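PDB 6E7E: inclusion membrane protein A from Chlamydia trachomatis, which probably promotes fusion of chlamydial inclusions with one another as a SNARE-like protein of the inclusion membrane, represented here by its soluble domain. Local coordinates for residues 10-21 with 90-101. The protein carries 2 engineered substitutions. Sequence-based numbering, arbitrary orientation.
Sequences DLQREVGSLKEI and IADLKGSVASLR
Val97 is the knob of a knobs-into-holes packing between two roughly parallel helices of this helical bundle: its side chain fills the hollow bounded by Glu14, Ser17, Leu18 and Ile21. The local axes approach to 10.1 Å and diverge in direction by 27°. Each wall of the hollow can be assigned from its nearest atoms. CG1 of Val97 meets CB of Ser17 at 3.6 Å, whereas CG2 lies against CG and CD2 of Leu18; Ile21 closes the end with CD1, which also touches CB of Leu100. The fourth wall is the carboxylate of Glu14. Its chain bends at chi2 (-48°), and OE1 comes to 3.3 Å from CB of Val97 while CD lies over CG of Lys94. A water donates to OE1 of Glu14 and to the backbone O of Lys94, so the OE1 pressed against the valine has a polar partner.

On the inner side Leu93 makes a second bump. Its CD2 touches both CB of Glu14 and CD1 of Leu11, and its CD1 meets CD1 of Leu18 tip to tip at 4.0 Å. Phe67 of helix 65-73 and Leu145 of helix 125-165 also pack on Leu93, which ties the pair to the rest of the bundle.

Charged groups border the packing. A second water accepts from NZ of Lys94 and donates to OD1 of Asp10, supplementing a long salt bridge from that NZ to OD2; the same OD1 receives NH1 of Arg13. Farther along, the extended Arg101 chain passes CD1 of Ile21 and carries NH2 to OG of Ser17 (3.0 Å). NH2 also donates to OE1 of Glu20 at 2.9 Å, meeting it from above the carboxylate plane, with the two flat groups 86° apart.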
loop_
_atom_site.group_PDB
_atom_site.type_symbol
_atom_site.label_atom_id
_atom_site.label_comp_id
_atom_site.label_asym_id
_atom_site.label_seq_id
_atom_site.Cartn_x
_atom_site.Cartn_y
_atom_site.Cartn_z
ATOM N N ASP A 10 15.155 9.979 3.163
ATOM C CA ASP A 10 14.595 9.079 2.119
ATOM C C ASP A 10 13.317 8.436 2.627
ATOM O O ASP A 10 12.332 8.365 1.911
ATOM C CB ASP A 10 15.596 7.978 1.776
ATOM C CG ASP A 10 16.800 8.400 0.988
ATOM O OD1 ASP A 10 16.736 9.463 0.385
ATOM O OD2 ASP A 10 17.798 7.641 1.031
ATOM N N LEU A 11 13.359 7.962 3.858
ATOM C CA LEU A 11 12.170 7.314 4.423
ATOM C C LEU A 11 11.043 8.328 4.585
ATOM O O LEU A 11 9.881 7.974 4.371
ATOM C CB LEU A 11 12.525 6.642 5.734
ATOM C CG LEU A 11 11.409 5.813 6.339
ATOM C CD1 LEU A 11 10.957 4.672 5.417
ATOM C CD2 LEU A 11 11.839 5.274 7.678
ATOM N N GLN A 12 11.349 9.544 4.990
ATOM C CA GLN A 12 10.320 10.583 5.135
ATOM C C GLN A 12 9.576 10.752 3.810
ATOM O O GLN A 12 8.343 10.815 3.776
ATOM C CB GLN A 12 10.983 11.862 5.559
ATOM C CG GLN A 12 10.071 13.054 5.707
ATOM C CD GLN A 12 10.876 14.298 5.999
ATOM O OE1 GLN A 12 11.944 14.547 5.443
ATOM N NE2 GLN A 12 10.364 15.092 6.917
ATOM N N ARG A 13 10.337 10.814 2.730
ATOM C CA ARG A 13 9.738 10.972 1.390
ATOM C C ARG A 13 8.874 9.763 1.052
ATOM O O ARG A 13 7.741 9.920 0.567
ATOM C CB ARG A 13 10.878 11.121 0.381
ATOM C CG ARG A 13 10.501 11.200 -1.089
ATOM C CD ARG A 13 11.751 11.053 -1.993
ATOM N NE ARG A 13 12.812 11.986 -1.610
ATOM C CZ ARG A 13 14.043 11.704 -1.157
ATOM N NH1 ARG A 13 14.505 10.464 -1.105
ATOM N NH2 ARG A 13 14.832 12.701 -0.773
ATOM N N GLU A 14 9.380 8.559 1.267
ATOM C CA GLU A 14 8.602 7.372 0.881
ATOM C C GLU A 14 7.380 7.201 1.774
ATOM O O GLU A 14 6.348 6.778 1.262
ATOM C CB GLU A 14 9.493 6.139 0.908
ATOM C CG GLU A 14 10.651 6.188 -0.073
ATOM C CD GLU A 14 10.278 6.607 -1.488
ATOM O OE1 GLU A 14 9.374 6.002 -2.051
ATOM O OE2 GLU A 14 10.886 7.550 -2.024
ATOM N N VAL A 15 7.472 7.495 3.069
ATOM C CA VAL A 15 6.268 7.397 3.923
ATOM C C VAL A 15 5.258 8.460 3.520
ATOM O O VAL A 15 4.049 8.156 3.499
ATOM C CB VAL A 15 6.646 7.472 5.403
ATOM C CG1 VAL A 15 5.432 7.668 6.280
ATOM C CG2 VAL A 15 7.422 6.251 5.786
ATOM N N GLY A 16 5.696 9.649 3.164
ATOM C CA GLY A 16 4.740 10.645 2.655
ATOM C C GLY A 16 4.016 10.095 1.432
ATOM O O GLY A 16 2.794 10.258 1.305
ATOM N N SER A 17 4.743 9.474 0.533
ATOM C CA SER A 17 4.142 8.852 -0.671
ATOM C C SER A 17 3.210 7.713 -0.279
ATOM O O SER A 17 2.126 7.600 -0.868
ATOM C CB SER A 17 5.211 8.394 -1.604
ATOM O OG SER A 17 5.878 9.509 -2.131
ATOM N N LEU A 18 3.601 6.873 0.657
ATOM C CA LEU A 18 2.733 5.774 1.104
ATOM C C LEU A 18 1.418 6.325 1.642
ATOM O O LEU A 18 0.375 5.686 1.426
ATOM C CB LEU A 18 3.418 4.931 2.170
ATOM C CG LEU A 18 4.485 3.998 1.635
ATOM C CD1 LEU A 18 5.337 3.531 2.802
ATOM C CD2 LEU A 18 3.861 2.834 0.888
ATOM N N LYS A 19 1.434 7.439 2.364
ATOM C CA LYS A 19 0.198 8.013 2.900
ATOM C C LYS A 19 -0.667 8.526 1.749
ATOM O O LYS A 19 -1.899 8.405 1.820
ATOM C CB LYS A 19 0.512 9.125 3.891
ATOM C CG LYS A 19 1.081 8.601 5.201
ATOM C CD LYS A 19 1.452 9.703 6.156
ATOM C CE LYS A 19 1.922 9.162 7.477
ATOM N NZ LYS A 19 2.235 10.246 8.432
ATOM N N GLU A 20 -0.072 9.081 0.704
ATOM C CA GLU A 20 -0.866 9.476 -0.479
ATOM C C GLU A 20 -1.462 8.250 -1.160
ATOM O O GLU A 20 -2.635 8.260 -1.564
ATOM C CB GLU A 20 0.004 10.237 -1.469
ATOM C CG GLU A 20 0.507 11.557 -0.937
ATOM C CD GLU A 20 1.098 12.441 -1.996
ATOM O OE1 GLU A 20 1.424 11.928 -3.078
ATOM O OE2 GLU A 20 1.155 13.648 -1.756
ATOM N N ILE A 21 -0.665 7.210 -1.311
ATOM C CA ILE A 21 -1.110 5.942 -1.919
ATOM C C ILE A 21 -2.253 5.386 -1.086
ATOM O O ILE A 21 -3.262 4.945 -1.635
ATOM C CB ILE A 21 0.075 4.980 -2.044
ATOM C CG1 ILE A 21 1.039 5.421 -3.142
ATOM C CG2 ILE A 21 -0.402 3.557 -2.246
ATOM C CD1 ILE A 21 2.408 4.764 -3.012
ATOM N N ILE A 90 15.302 0.439 2.530
ATOM C CA ILE A 90 14.702 1.730 2.126
ATOM C C ILE A 90 14.768 1.856 0.591
ATOM O O ILE A 90 13.820 2.375 -0.008
ATOM C CB ILE A 90 15.326 2.871 2.930
ATOM C CG1 ILE A 90 14.939 2.717 4.404
ATOM C CG2 ILE A 90 14.885 4.205 2.377
ATOM C CD1 ILE A 90 15.741 3.577 5.349
ATOM N N ALA A 91 15.830 1.394 -0.057
ATOM C CA ALA A 91 15.904 1.409 -1.536
ATOM C C ALA A 91 14.821 0.477 -2.110
ATOM O O ALA A 91 14.177 0.828 -3.108
ATOM C CB ALA A 91 17.287 1.030 -1.990
ATOM N N ASP A 92 14.616 -0.679 -1.494
ATOM C CA ASP A 92 13.566 -1.637 -1.926
ATOM C C ASP A 92 12.187 -0.963 -1.810
ATOM O O ASP A 92 11.352 -1.069 -2.727
ATOM C CB ASP A 92 13.627 -2.902 -1.077
ATOM C CG ASP A 92 12.904 -4.109 -1.632
ATOM O OD1 ASP A 92 12.411 -4.033 -2.781
ATOM O OD2 ASP A 92 12.876 -5.138 -0.900
ATOM N N LEU A 93 11.944 -0.258 -0.717
ATOM C CA LEU A 93 10.671 0.453 -0.505
ATOM C C LEU A 93 10.430 1.431 -1.642
ATOM O O LEU A 93 9.284 1.575 -2.095
ATOM C CB LEU A 93 10.713 1.175 0.836
ATOM C CG LEU A 93 9.488 2.023 1.137
ATOM C CD1 LEU A 93 8.228 1.177 1.221
ATOM C CD2 LEU A 93 9.700 2.793 2.412
ATOM N N LYS A 94 11.460 2.104 -2.093
ATOM C CA LYS A 94 11.297 3.106 -3.166
ATOM C C LYS A 94 10.675 2.434 -4.398
ATOM O O LYS A 94 9.858 3.050 -5.099
ATOM C CB LYS A 94 12.656 3.679 -3.524
ATOM C CG LYS A 94 13.228 4.651 -2.528
ATOM C CD LYS A 94 14.491 5.288 -3.028
ATOM C CE LYS A 94 15.172 6.133 -1.983
ATOM N NZ LYS A 94 16.632 6.078 -2.185
ATOM N N GLY A 95 11.083 1.218 -4.714
ATOM C CA GLY A 95 10.531 0.432 -5.849
ATOM C C GLY A 95 9.053 0.105 -5.616
ATOM O O GLY A 95 8.229 0.197 -6.534
ATOM N N SER A 96 8.707 -0.323 -4.407
ATOM C CA SER A 96 7.306 -0.633 -4.060
ATOM C C SER A 96 6.438 0.603 -4.239
ATOM O O SER A 96 5.338 0.497 -4.797
ATOM C CB SER A 96 7.211 -1.126 -2.650
ATOM O OG SER A 96 7.673 -2.447 -2.484
ATOM N N VAL A 97 6.881 1.722 -3.717
ATOM C CA VAL A 97 6.107 2.975 -3.812
ATOM C C VAL A 97 5.872 3.319 -5.281
ATOM O O VAL A 97 4.739 3.651 -5.672
ATOM C CB VAL A 97 6.825 4.094 -3.052
ATOM C CG1 VAL A 97 6.256 5.449 -3.411
ATOM C CG2 VAL A 97 6.752 3.866 -1.555
ATOM N N ALA A 98 6.908 3.250 -6.100
ATOM C CA ALA A 98 6.760 3.607 -7.526
ATOM C C ALA A 98 5.772 2.660 -8.205
ATOM O O ALA A 98 4.951 3.113 -9.019
ATOM C CB ALA A 98 8.094 3.580 -8.200
ATOM N N SER A 99 5.868 1.382 -7.917
ATOM C CA SER A 99 4.978 0.397 -8.549
ATOM C C SER A 99 3.541 0.631 -8.120
ATOM O O SER A 99 2.624 0.569 -8.965
ATOM C CB SER A 99 5.437 -0.964 -8.225
ATOM O OG SER A 99 4.628 -1.894 -8.900
ATOM N N LEU A 100 3.298 0.892 -6.853
ATOM C CA LEU A 100 1.928 1.166 -6.376
ATOM C C LEU A 100 1.369 2.423 -7.041
ATOM O O LEU A 100 0.193 2.428 -7.398
ATOM C CB LEU A 100 1.937 1.271 -4.849
ATOM C CG LEU A 100 2.129 -0.056 -4.134
ATOM C CD1 LEU A 100 2.510 0.182 -2.675
ATOM C CD2 LEU A 100 0.889 -0.932 -4.223
ATOM N N ARG A 101 2.190 3.452 -7.180
ATOM C CA ARG A 101 1.707 4.675 -7.834
ATOM C C ARG A 101 1.306 4.345 -9.264
ATOM O O ARG A 101 0.301 4.893 -9.739
ATOM C CB ARG A 101 2.803 5.730 -7.807
ATOM C CG ARG A 101 2.909 6.547 -6.536
ATOM C CD ARG A 101 3.679 7.829 -6.769
ATOM N NE ARG A 101 3.970 8.586 -5.553
ATOM C CZ ARG A 101 3.115 9.397 -4.922
ATOM N NH1 ARG A 101 1.874 9.540 -5.357
ATOM N NH2 ARG A 101 3.520 10.089 -3.876
HETATM O O HOH W 1 17.218 8.570 -2.259
HETATM O O HOH W 2 9.518 5.770 -4.777
#